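Local coordinates for protein triphenylmethane reductase (Citrobacter sp., PDB 2VRC) that probably reduces triphenylmethane dyes, using an NADP cofactor held on a Rossmann-type fold of the NmrA-like family, at residues 13-18 with 174-179; 29-34 with 45-50; 70-75 with 102-107; 112-117 with 257-262. The protein carries 4 engineered substitutions. All coordinates share one frame; numbering follows the deposited sequence.

Overall arrangement
Three of the four contacts are buried and belong to the nucleotide-binding core; interaction 4 lies on the surface. Interactions 2 and 3 each join neighbouring parallel strands of the same central sheet by backbone hydrogen bonds, with strand 3-6 between the two pairs. Interaction 1 packs one helix on another mainly by apolar atoms, with no hydrogen bond across, and touches both strand pairs: I17 rests on I29, V47 and A31, while V16 and G13 meet L71 and I73. Interaction 4 joins two loops through a glutamate carboxylate and a salt bridge; it meets interaction 3 where Y107 reaches E259 and S113, but its centre is about 34 Å from that of interaction 2.

Interaction 1. Residues 13-18 with 174-179; sequences GGLVIQ and TRNELA
L15 and A179 meet CB to CB at 3.5 Å, the base of the leucine against the alanine methyl, where helices 13-18 and 175-179 come together. V16 adds to the same spot, with its CG2 methyl 3.9 Å from A179 CB. The torsion of V16 divides its work: CG1 stands anti to the backbone N (chi1 177°) and goes to L71 of the central sheet, leaving CG2 for A179. The helix axes approach to 8.7 Å and cross at -53°, and V16 and A179 have their CA atoms 4.8 Å apart.

A second apolar contact runs along an otherwise polar side chain. L15 CD1 lies 3.8 Å from CD of R175, the two side chains crossing at about a right angle, so the leucine flanks the aliphatic part of the arginine. This is a helix-on-helix contact of a Rossmann-type fold: helix 11-23 follows the first strand, and the turn into it, T9 and G10, and its first residues, Q11 and L12, belong to the NADP site. R175 belongs to that site too, and its side chain also touches Q11.

No hydrogen bond crosses the contact; the polar bonds shape the start of helix 175-186. T174 is its N-cap: OG1 accepts from E177 N at 2.9 Å, and T174 N donates in return to E177 OE1 at 3.3 Å, completing a capping box. E177 OE2 is held by T275 N, and R175 N is taken by D145 OD1.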
loop_
_atom_site.group_PDB
_atom_site.type_symbol
_atom_site.label_atom_id
_atom_site.label_comp_id
_atom_site.label_asym_id
_atom_site.label_seq_id
_atom_site.Cartn_x
_atom_site.Cartn_y
_atom_site.Cartn_z
ATOM N N GLY D 13 14.098 12.647 6.285
ATOM C CA GLY D 13 13.505 13.205 5.071
ATOM C C GLY D 13 13.243 14.700 5.114
ATOM O O GLY D 13 13.650 15.439 4.206
ATOM N N GLY D 14 12.546 15.148 6.160
ATOM C CA GLY D 14 12.225 16.570 6.330
ATOM C C GLY D 14 13.453 17.462 6.275
ATOM O O GLY D 14 13.469 18.480 5.585
ATOM N N LEU D 15 14.495 17.052 6.989
ATOM C CA LEU D 15 15.755 17.783 7.031
ATOM C C LEU D 15 16.439 17.832 5.653
ATOM O O LEU D 15 17.076 18.834 5.313
ATOM C CB LEU D 15 16.679 17.201 8.123
ATOM C CG LEU D 15 16.181 17.346 9.579
ATOM C CD1 LEU D 15 17.009 16.578 10.585
ATOM C CD2 LEU D 15 16.116 18.799 10.011
ATOM N N VAL D 16 16.295 16.777 4.850
ATOM C CA VAL D 16 16.958 16.755 3.543
ATOM C C VAL D 16 16.353 17.843 2.675
ATOM O O VAL D 16 17.085 18.605 2.037
ATOM C CB VAL D 16 16.899 15.362 2.835
ATOM C CG1 VAL D 16 17.531 15.443 1.462
ATOM C CG2 VAL D 16 17.620 14.298 3.654
ATOM N N ILE D 17 15.023 17.938 2.692
ATOM C CA ILE D 17 14.304 18.954 1.926
ATOM C C ILE D 17 14.639 20.357 2.383
ATOM O O ILE D 17 14.873 21.227 1.536
ATOM C CB ILE D 17 12.781 18.721 1.928
ATOM C CG1 ILE D 17 12.489 17.386 1.236
ATOM C CG2 ILE D 17 12.060 19.834 1.166
ATOM C CD1 ILE D 17 11.202 16.743 1.656
ATOM N N GLN D 18 14.690 20.572 3.702
ATOM C CA GLN D 18 15.123 21.877 4.260
ATOM C C GLN D 18 16.511 22.236 3.740
ATOM O O GLN D 18 16.737 23.365 3.282
ATOM C CB GLN D 18 15.143 21.908 5.803
ATOM C CG GLN D 18 13.848 21.488 6.528
ATOM C CD GLN D 18 12.565 22.141 5.981
ATOM O OE1 GLN D 18 11.559 21.456 5.736
ATOM N NE2 GLN D 18 12.592 23.462 5.800
ATOM N N THR D 174 24.920 13.336 13.998
ATOM C CA THR D 174 23.584 13.942 14.080
ATOM C C THR D 174 22.786 13.672 12.816
ATOM O O THR D 174 23.346 13.584 11.709
ATOM C CB THR D 174 23.622 15.467 14.300
ATOM O OG1 THR D 174 24.134 16.089 13.116
ATOM C CG2 THR D 174 24.478 15.835 15.522
ATOM N N ARG D 175 21.476 13.548 12.995
ATOM C CA ARG D 175 20.531 13.390 11.896
ATOM C C ARG D 175 20.709 14.526 10.899
ATOM O O ARG D 175 20.709 14.318 9.680
ATOM C CB ARG D 175 19.108 13.389 12.446
ATOM C CG ARG D 175 18.039 12.942 11.451
ATOM C CD ARG D 175 16.628 13.040 12.027
ATOM N NE ARG D 175 16.386 12.075 13.105
ATOM C CZ ARG D 175 16.324 12.395 14.396
ATOM N NH1 ARG D 175 16.470 13.665 14.757
ATOM N NH2 ARG D 175 16.095 11.453 15.317
ATOM N N ASN D 176 20.903 15.726 11.432
ATOM C CA ASN D 176 21.143 16.890 10.609
ATOM C C ASN D 176 22.400 16.818 9.725
ATOM O O ASN D 176 22.383 17.276 8.577
ATOM C CB ASN D 176 21.150 18.153 11.466
ATOM C CG ASN D 176 21.317 19.396 10.634
ATOM O OD1 ASN D 176 22.407 19.957 10.550
ATOM N ND2 ASN D 176 20.251 19.809 9.976
ATOM N N GLU D 177 23.484 16.247 10.247
ATOM C CA GLU D 177 24.707 16.101 9.452
ATOM C C GLU D 177 24.519 15.085 8.344
ATOM O O GLU D 177 24.975 15.286 7.215
ATOM C CB GLU D 177 25.879 15.725 10.337
ATOM C CG GLU D 177 26.433 16.912 11.088
ATOM C CD GLU D 177 27.281 16.517 12.274
ATOM O OE1 GLU D 177 27.173 15.355 12.736
ATOM O OE2 GLU D 177 28.047 17.384 12.745
ATOM N N LEU D 178 23.815 14.010 8.670
ATOM C CA LEU D 178 23.471 12.990 7.683
ATOM C C LEU D 178 22.563 13.530 6.574
ATOM O O LEU D 178 22.764 13.214 5.398
ATOM C CB LEU D 178 22.839 11.785 8.375
ATOM C CG LEU D 178 23.828 10.988 9.236
ATOM C CD1 LEU D 178 23.172 9.873 10.048
ATOM C CD2 LEU D 178 24.939 10.437 8.374
ATOM N N ALA D 179 21.579 14.354 6.952
ATOM C CA ALA D 179 20.660 14.970 5.984
ATOM C C ALA D 179 21.422 15.881 5.010
ATOM O O ALA D 179 21.246 15.776 3.788
ATOM C CB ALA D 179 19.571 15.726 6.691
#

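Interaction 2. Residues 29-34 with 45-50; sequences IIAIVR and QGVEVR
V47 pushes its CG1 methyl into the notch between I29 O and CB of A31. The distance is 3.5 Å from V47 CG1 to I29 O and 3.8 Å from V47 CG1 to A31 CB. It can do so because CG1 stands anti to the backbone N (chi1 167°). CG2 of V49 rests more loosely against the same A31 methyl.

On the face with I30, I32, E48 and R50 the shapes are longer. I30 and E48 run side by side in the same direction, whereas R50 bends at chi2 and chi3 and comes back over I30. Its CD passes 3.7 Å from I30 CG2, and the I30 CD1 methyl sits over one face of the guanidinium, offset toward the rim. E48 is fully extended and meets that group at its edge: R50 NH1 gives a 2.7 Å salt-bridged hydrogen bond to E48 OE1, nearly in the guanidinium plane but reaching the carboxylate from above its own plane. R50 NH2 donates to A65 O, so a second bond besides that to E48 fixes the guanidinium.

Between these two layers the backbones pair in parallel. A31 N bonds to E48 O and R50 N to A31 O, both at 2.7 Å and nearly straight, and V33 N to R50 O at 2.9 Å; the bond from E48 N to I29 O is weak. G46 closes helix 40-44 with a Schellman motif. The pairing joins the two strands of a beta-alpha-beta unit, strand 29-33, helix 40-44 and strand 48-51, of a Rossmann-type fold, with R34 of the NADP site just after the first strand.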
loop_
_atom_site.group_PDB
_atom_site.type_symbol
_atom_site.label_atom_id
_atom_site.label_comp_id
_atom_site.label_asym_id
_atom_site.label_seq_id
_atom_site.Cartn_x
_atom_site.Cartn_y
_atom_site.Cartn_z
ATOM N N ILE D 29 11.954 20.271 -5.996
ATOM C CA ILE D 29 11.874 19.207 -5.003
ATOM C C ILE D 29 10.480 18.587 -4.980
ATOM O O ILE D 29 9.462 19.295 -5.002
ATOM C CB ILE D 29 12.182 19.721 -3.599
ATOM C CG1 ILE D 29 13.481 20.503 -3.597
ATOM C CG2 ILE D 29 12.260 18.571 -2.616
ATOM C CD1 ILE D 29 13.574 21.532 -2.488
ATOM N N ILE D 30 10.438 17.261 -4.926
ATOM C CA ILE D 30 9.180 16.528 -4.836
ATOM C C ILE D 30 9.186 15.734 -3.540
ATOM O O ILE D 30 10.155 15.022 -3.257
ATOM C CB ILE D 30 9.029 15.586 -6.022
ATOM C CG1 ILE D 30 8.818 16.412 -7.299
ATOM C CG2 ILE D 30 7.918 14.565 -5.765
ATOM C CD1 ILE D 30 8.833 15.608 -8.594
ATOM N N ALA D 31 8.129 15.870 -2.747
ATOM C CA ALA D 31 8.045 15.151 -1.476
ATOM C C ALA D 31 7.086 13.984 -1.628
ATOM O O ALA D 31 5.924 14.165 -1.990
ATOM C CB ALA D 31 7.616 16.073 -0.330
ATOM N N ILE D 32 7.596 12.789 -1.376
ATOM C CA ILE D 32 6.825 11.570 -1.520
ATOM C C ILE D 32 6.428 11.013 -0.152
ATOM O O ILE D 32 7.270 10.671 0.683
ATOM C CB ILE D 32 7.591 10.526 -2.332
ATOM C CG1 ILE D 32 7.859 11.068 -3.738
ATOM C CG2 ILE D 32 6.829 9.200 -2.334
ATOM C CD1 ILE D 32 8.909 10.302 -4.546
ATOM N N VAL D 33 5.130 10.884 0.045
ATOM C CA VAL D 33 4.578 10.720 1.353
ATOM C C VAL D 33 3.377 9.762 1.250
ATOM O O VAL D 33 2.774 9.667 0.182
ATOM C CB VAL D 33 4.219 12.145 1.806
ATOM C CG1 VAL D 33 2.905 12.220 2.495
ATOM C CG2 VAL D 33 5.394 12.771 2.616
ATOM N N ARG D 34 3.023 9.039 2.318
ATOM C CA ARG D 34 1.826 8.172 2.217
ATOM C C ARG D 34 0.485 8.796 2.642
ATOM O O ARG D 34 -0.583 8.230 2.371
ATOM C CB ARG D 34 2.029 6.797 2.856
ATOM C CG ARG D 34 2.369 6.818 4.311
ATOM C CD ARG D 34 2.278 5.433 4.885
ATOM N NE ARG D 34 1.872 5.468 6.290
ATOM C CZ ARG D 34 2.078 4.471 7.153
ATOM N NH1 ARG D 34 2.694 3.357 6.757
ATOM N NH2 ARG D 34 1.677 4.588 8.409
ATOM N N GLN D 45 5.387 25.739 0.972
ATOM C CA GLN D 45 6.672 26.306 0.578
ATOM C C GLN D 45 6.939 26.144 -0.918
ATOM O O GLN D 45 7.970 26.604 -1.420
ATOM C CB GLN D 45 7.799 25.685 1.393
ATOM C CG GLN D 45 7.481 25.600 2.850
ATOM C CD GLN D 45 8.673 25.181 3.683
ATOM O OE1 GLN D 45 9.533 26.007 4.012
ATOM N NE2 GLN D 45 8.730 23.894 4.048
ATOM N N GLY D 46 6.012 25.491 -1.620
ATOM C CA GLY D 46 6.135 25.287 -3.066
ATOM C C GLY D 46 6.686 23.928 -3.470
ATOM O O GLY D 46 6.837 23.640 -4.660
ATOM N N VAL D 47 7.002 23.092 -2.484
ATOM C CA VAL D 47 7.472 21.740 -2.762
ATOM C C VAL D 47 6.273 20.923 -3.205
ATOM O O VAL D 47 5.263 20.893 -2.508
ATOM C CB VAL D 47 8.105 21.100 -1.515
ATOM C CG1 VAL D 47 8.298 19.601 -1.710
ATOM C CG2 VAL D 47 9.435 21.777 -1.179
ATOM N N GLU D 48 6.372 20.280 -4.366
ATOM C CA GLU D 48 5.313 19.393 -4.843
ATOM C C GLU D 48 5.201 18.171 -3.937
ATOM O O GLU D 48 6.220 17.579 -3.581
ATOM C CB GLU D 48 5.606 18.944 -6.266
ATOM C CG GLU D 48 4.544 18.035 -6.827
ATOM C CD GLU D 48 4.891 17.503 -8.191
ATOM O OE1 GLU D 48 4.069 16.718 -8.724
ATOM O OE2 GLU D 48 5.969 17.865 -8.724
ATOM N N VAL D 49 3.983 17.803 -3.555
ATOM C CA VAL D 49 3.754 16.653 -2.676
ATOM C C VAL D 49 3.020 15.556 -3.432
ATOM O O VAL D 49 2.002 15.806 -4.053
ATOM C CB VAL D 49 2.942 17.036 -1.423
ATOM C CG1 VAL D 49 2.653 15.809 -0.579
ATOM C CG2 VAL D 49 3.688 18.086 -0.587
ATOM N N ARG D 50 3.569 14.347 -3.380
ATOM C CA ARG D 50 2.998 13.180 -4.038
ATOM C C ARG D 50 2.758 12.034 -3.065
ATOM O O ARG D 50 3.532 11.827 -2.124
ATOM C CB ARG D 50 3.939 12.715 -5.125
ATOM C CG ARG D 50 3.521 13.148 -6.481
ATOM C CD ARG D 50 4.621 13.876 -7.172
ATOM N NE ARG D 50 5.307 13.035 -8.129
ATOM C CZ ARG D 50 5.793 13.464 -9.296
ATOM N NH1 ARG D 50 5.653 14.728 -9.661
ATOM N NH2 ARG D 50 6.421 12.616 -10.106
#

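Interaction 3. Residues 70-75 with 102-107; sequences LLFISG and IAYTGY
The beta-alpha-beta unit of strand 69-72, helix 80-96 and strand 101-107 brings F72 beside Y104 in the middle of the parallel sheet. The two rings leave the sheet on the same face and point the same way, each with CG anti to its own backbone N (chi1 169° for F72). Y104 turns its edge to the face of F72, with CD1 3.5 Å from F72 CD2 and the planes at 53°: an edge-to-face pair with centroids 4.8 Å apart. I102 CG2 lies at the edge of the F72 ring, near its plane, and Y104 OH is hydrogen-bonded to H121 ND1.

Backbone bonds zigzag between the strands: A103 N to L70 O, F72 N to A103 O at 2.7 Å, and T105 N to F72 O. Then the pattern changes. S74 N bonds to T105 OG1 at 3.1 Å, a side-chain oxygen standing where strand pairing would have offered a carbonyl. This happens at the C-terminal end of the strands of a Rossmann-type sheet, where S74 and G75 form part of the NADP site.

T105 can do this because its hydroxyl lies between backbone N and carbonyl carbon (chi1 68°), while CG2 turns to L71 CD1, 4.0 Å away. A water carries the link further, hydrogen-bonded to S74 OG at 3.2 Å and donating to G106 O.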
loop_
_atom_site.group_PDB
_atom_site.type_symbol
_atom_site.label_atom_id
_atom_site.label_comp_id
_atom_site.label_asym_id
_atom_site.label_seq_id
_atom_site.Cartn_x
_atom_site.Cartn_y
_atom_site.Cartn_z
ATOM N N LEU D 70 16.366 10.439 -7.085
ATOM C CA LEU D 70 15.574 9.914 -6.016
ATOM C C LEU D 70 16.383 9.690 -4.750
ATOM O O LEU D 70 17.369 8.971 -4.762
ATOM C CB LEU D 70 14.922 8.599 -6.459
ATOM C CG LEU D 70 14.127 7.862 -5.374
ATOM C CD1 LEU D 70 13.042 8.778 -4.741
ATOM C CD2 LEU D 70 13.522 6.590 -5.943
ATOM N N LEU D 71 15.966 10.309 -3.652
ATOM C CA LEU D 71 16.456 9.900 -2.351
ATOM C C LEU D 71 15.497 8.866 -1.778
ATOM O O LEU D 71 14.371 9.174 -1.406
ATOM C CB LEU D 71 16.655 11.079 -1.389
ATOM C CG LEU D 71 17.038 10.683 0.049
ATOM C CD1 LEU D 71 18.361 9.860 0.092
ATOM C CD2 LEU D 71 17.134 11.910 0.964
ATOM N N PHE D 72 15.974 7.632 -1.720
ATOM C CA PHE D 72 15.223 6.467 -1.273
ATOM C C PHE D 72 15.642 6.196 0.177
ATOM O O PHE D 72 16.728 5.714 0.431
ATOM C CB PHE D 72 15.570 5.309 -2.231
ATOM C CG PHE D 72 15.111 3.936 -1.804
ATOM C CD1 PHE D 72 14.156 3.739 -0.826
ATOM C CD2 PHE D 72 15.606 2.827 -2.468
ATOM C CE1 PHE D 72 13.746 2.449 -0.481
ATOM C CE2 PHE D 72 15.221 1.533 -2.124
ATOM C CZ PHE D 72 14.278 1.341 -1.132
ATOM N N ILE D 73 14.768 6.539 1.116
ATOM C CA ILE D 73 15.030 6.362 2.552
ATOM C C ILE D 73 14.402 5.061 3.031
ATOM O O ILE D 73 13.247 4.760 2.709
ATOM C CB ILE D 73 14.475 7.575 3.321
ATOM C CG1 ILE D 73 15.075 8.841 2.693
ATOM C CG2 ILE D 73 14.686 7.462 4.857
ATOM C CD1 ILE D 73 14.775 10.088 3.408
ATOM N N SER D 74 15.161 4.252 3.762
ATOM C CA SER D 74 14.638 2.933 4.149
ATOM C C SER D 74 13.428 3.045 5.076
ATOM O O SER D 74 13.335 3.976 5.878
ATOM C CB SER D 74 15.720 2.057 4.772
ATOM O OG SER D 74 16.479 2.797 5.716
ATOM N N GLY D 75 12.513 2.088 4.928
ATOM C CA GLY D 75 11.270 2.050 5.670
ATOM C C GLY D 75 11.461 1.868 7.165
ATOM O O GLY D 75 12.362 1.147 7.602
ATOM N N ILE D 102 19.736 7.012 -8.151
ATOM C CA ILE D 102 19.130 6.559 -6.898
ATOM C C ILE D 102 20.122 6.715 -5.780
ATOM O O ILE D 102 21.208 6.134 -5.815
ATOM C CB ILE D 102 18.685 5.092 -6.953
ATOM C CG1 ILE D 102 17.578 4.914 -8.001
ATOM C CG2 ILE D 102 18.179 4.630 -5.565
ATOM C CD1 ILE D 102 17.248 3.435 -8.352
ATOM N N ALA D 103 19.761 7.524 -4.793
ATOM C CA ALA D 103 20.512 7.549 -3.551
ATOM C C ALA D 103 19.741 6.755 -2.493
ATOM O O ALA D 103 18.534 6.925 -2.325
ATOM C CB ALA D 103 20.762 8.958 -3.111
ATOM N N TYR D 104 20.426 5.867 -1.796
ATOM C CA TYR D 104 19.751 4.993 -0.843
ATOM C C TYR D 104 20.384 5.120 0.535
ATOM O O TYR D 104 21.599 5.176 0.646
ATOM C CB TYR D 104 19.780 3.520 -1.328
ATOM C CG TYR D 104 19.278 2.541 -0.283
ATOM C CD1 TYR D 104 17.941 2.546 0.127
ATOM C CD2 TYR D 104 20.151 1.632 0.319
ATOM C CE1 TYR D 104 17.496 1.680 1.090
ATOM C CE2 TYR D 104 19.727 0.764 1.271
ATOM C CZ TYR D 104 18.408 0.778 1.661
ATOM O OH TYR D 104 18.008 -0.120 2.624
ATOM N N THR D 105 19.578 5.169 1.581
ATOM C CA THR D 105 20.111 5.246 2.940
ATOM C C THR D 105 20.264 3.860 3.527
ATOM O O THR D 105 19.303 3.251 3.965
ATOM C CB THR D 105 19.238 6.121 3.873
ATOM O OG1 THR D 105 17.977 5.485 4.095
ATOM C CG2 THR D 105 18.994 7.494 3.271
ATOM N N GLY D 106 21.491 3.359 3.532
ATOM C CA GLY D 106 21.766 2.009 4.027
ATOM C C GLY D 106 22.453 1.990 5.370
ATOM O O GLY D 106 22.179 2.872 6.192
ATOM N N TYR D 107 23.334 0.994 5.584
ATOM C CA TYR D 107 23.986 0.739 6.897
ATOM C C TYR D 107 25.500 0.653 6.783
ATOM O O TYR D 107 26.021 -0.078 5.946
ATOM C CB TYR D 107 23.446 -0.530 7.598
ATOM C CG TYR D 107 23.731 -0.602 9.109
ATOM C CD1 TYR D 107 24.076 0.574 9.862
ATOM C CD2 TYR D 107 23.643 -1.811 9.788
ATOM C CE1 TYR D 107 24.352 0.511 11.248
ATOM C CE2 TYR D 107 23.905 -1.901 11.160
ATOM C CZ TYR D 107 24.252 -0.748 11.887
ATOM O OH TYR D 107 24.493 -0.864 13.240
HETATM O O HOH W 1 19.337 3.554 7.064
#

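Interaction 4. Residues 112-117 with 257-262; sequences ESIIPL and KGEASK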
loop_
_atom_site.group_PDB
_atom_site.type_symbol
_atom_site.label_atom_id
_atom_site.label_comp_id
_atom_site.label_asym_id
_atom_site.label_seq_id
_atom_site.Cartn_x
_atom_site.Cartn_y
_atom_site.Cartn_z
ATOM N N GLU D 112 30.266 -6.220 7.498
ATOM C CA GLU D 112 30.884 -6.784 8.711
ATOM C C GLU D 112 29.929 -6.935 9.868
ATOM O O GLU D 112 30.355 -7.269 10.970
ATOM C CB GLU D 112 32.067 -5.948 9.187
ATOM C CG GLU D 112 33.384 -6.310 8.523
ATOM C CD GLU D 112 33.642 -5.453 7.302
ATOM O OE1 GLU D 112 33.204 -4.277 7.319
ATOM O OE2 GLU D 112 34.261 -5.943 6.325
ATOM N N SER D 113 28.644 -6.702 9.624
ATOM C CA SER D 113 27.719 -6.494 10.716
ATOM C C SER D 113 27.180 -7.749 11.379
ATOM O O SER D 113 26.990 -8.808 10.737
ATOM C CB SER D 113 26.554 -5.631 10.292
ATOM O OG SER D 113 25.644 -5.546 11.380
ATOM N N ILE D 114 26.882 -7.584 12.674
ATOM C CA ILE D 114 26.347 -8.672 13.498
ATOM C C ILE D 114 24.805 -8.599 13.706
ATOM O O ILE D 114 24.266 -9.156 14.667
ATOM C CB ILE D 114 27.156 -8.802 14.827
ATOM C CG1 ILE D 114 26.519 -7.996 15.963
ATOM C CG2 ILE D 114 28.613 -8.385 14.595
ATOM C CD1 ILE D 114 27.180 -8.208 17.306
ATOM N N ILE D 115 24.103 -7.961 12.769
ATOM C CA ILE D 115 22.689 -7.626 12.925
ATOM C C ILE D 115 21.921 -7.925 11.637
ATOM O O ILE D 115 22.382 -7.559 10.554
ATOM C CB ILE D 115 22.535 -6.134 13.294
ATOM C CG1 ILE D 115 23.096 -5.887 14.708
ATOM C CG2 ILE D 115 21.106 -5.670 13.106
ATOM C CD1 ILE D 115 22.297 -4.921 15.587
ATOM N N PRO D 116 20.760 -8.611 11.742
ATOM C CA PRO D 116 19.968 -8.927 10.544
ATOM C C PRO D 116 19.539 -7.727 9.695
ATOM O O PRO D 116 19.341 -7.882 8.484
ATOM C CB PRO D 116 18.753 -9.674 11.118
ATOM C CG PRO D 116 19.307 -10.319 12.389
ATOM C CD PRO D 116 20.149 -9.206 12.959
ATOM N N LEU D 117 19.410 -6.551 10.310
ATOM C CA LEU D 117 19.046 -5.348 9.562
ATOM C C LEU D 117 20.078 -4.972 8.479
ATOM O O LEU D 117 19.744 -4.347 7.472
ATOM C CB LEU D 117 18.791 -4.188 10.526
ATOM C CG LEU D 117 18.267 -2.835 10.015
ATOM C CD1 LEU D 117 16.857 -2.904 9.496
ATOM C CD2 LEU D 117 18.367 -1.772 11.113
ATOM N N LYS D 257 28.986 -4.428 21.438
ATOM C CA LYS D 257 29.690 -5.497 20.724
ATOM C C LYS D 257 30.749 -5.010 19.723
ATOM O O LYS D 257 31.616 -5.782 19.296
ATOM C CB LYS D 257 28.665 -6.399 20.030
ATOM C CG LYS D 257 27.926 -7.338 20.994
ATOM C CD LYS D 257 28.832 -8.494 21.471
ATOM C CE LYS D 257 28.006 -9.554 22.227
ATOM N NZ LYS D 257 28.542 -10.943 22.065
ATOM N N GLY D 258 30.673 -3.731 19.364
ATOM C CA GLY D 258 31.586 -3.149 18.394
ATOM C C GLY D 258 30.835 -2.652 17.176
ATOM O O GLY D 258 31.431 -2.200 16.199
ATOM N N GLU D 259 29.510 -2.717 17.243
ATOM C CA GLU D 259 28.701 -2.450 16.076
ATOM C C GLU D 259 28.804 -1.007 15.606
ATOM O O GLU D 259 28.602 -0.728 14.422
ATOM C CB GLU D 259 27.254 -2.837 16.342
ATOM C CG GLU D 259 26.353 -2.717 15.133
ATOM C CD GLU D 259 26.554 -3.801 14.069
ATOM O OE1 GLU D 259 27.329 -4.771 14.276
ATOM O OE2 GLU D 259 25.899 -3.670 13.006
ATOM N N ALA D 260 29.107 -0.091 16.525
ATOM C CA ALA D 260 29.273 1.319 16.153
ATOM C C ALA D 260 30.717 1.808 16.373
ATOM O O ALA D 260 30.963 2.988 16.665
ATOM C CB ALA D 260 28.259 2.197 16.900
ATOM N N SER D 261 31.667 0.897 16.213
ATOM C CA SER D 261 33.031 1.154 16.655
ATOM C C SER D 261 34.038 1.347 15.532
ATOM O O SER D 261 35.202 1.557 15.797
ATOM C CB SER D 261 33.502 0.031 17.576
ATOM O OG SER D 261 33.778 -1.144 16.831
ATOM N N LYS D 262 33.597 1.237 14.283
ATOM C CA LYS D 262 34.475 1.421 13.127
ATOM C C LYS D 262 34.289 2.831 12.615
ATOM O O LYS D 262 33.152 3.317 12.576
ATOM C CB LYS D 262 34.092 0.461 11.997
ATOM C CG LYS D 262 34.737 -0.898 12.050
ATOM C CD LYS D 262 33.667 -1.994 11.971
ATOM C CE LYS D 262 34.248 -3.322 11.525
ATOM N NZ LYS D 262 34.119 -3.419 10.029
#
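The carboxylate of E259 is the flat group at the centre, and S113 and I114 meet it with one donor for each oxygen. I114 N reaches OE1 of E259 on its syn side, 21° out of the carboxylate plane, in a straight bond of 3.3 Å. S113 OG donates to OE2 of E259; the modelled 2.5 Å is very short, and its exact length is doubtful. I115 brings CG1 to within 4.0 Å of the same E259 OE2, and Y107 OH is a probable further donor to it, so several groups gather round this one oxygen. E259 gets there by standing with CG anti to the backbone N (chi1 -174°) and bending at chi2.

The second carboxylate, that of E112, forms a salt bridge through OE1 to K262 NZ at 3.0 Å. The two side chains cross at about a right angle, and K262 NZ also comes near CB and CG of E112.

The contact lies at the protein surface: 112-115 sits between strand 101-107 and helix 116-129, mostly as loop, and the loop 257-262 follows helix 242-255. G258, with its positive phi, ends that helix in a Schellman motif and starts a type I turn to S261, whose N and OG both bond to G258 O from one face of its plane. Beside the turn, I114 CD1 packs on K257 CB at 3.6 Å.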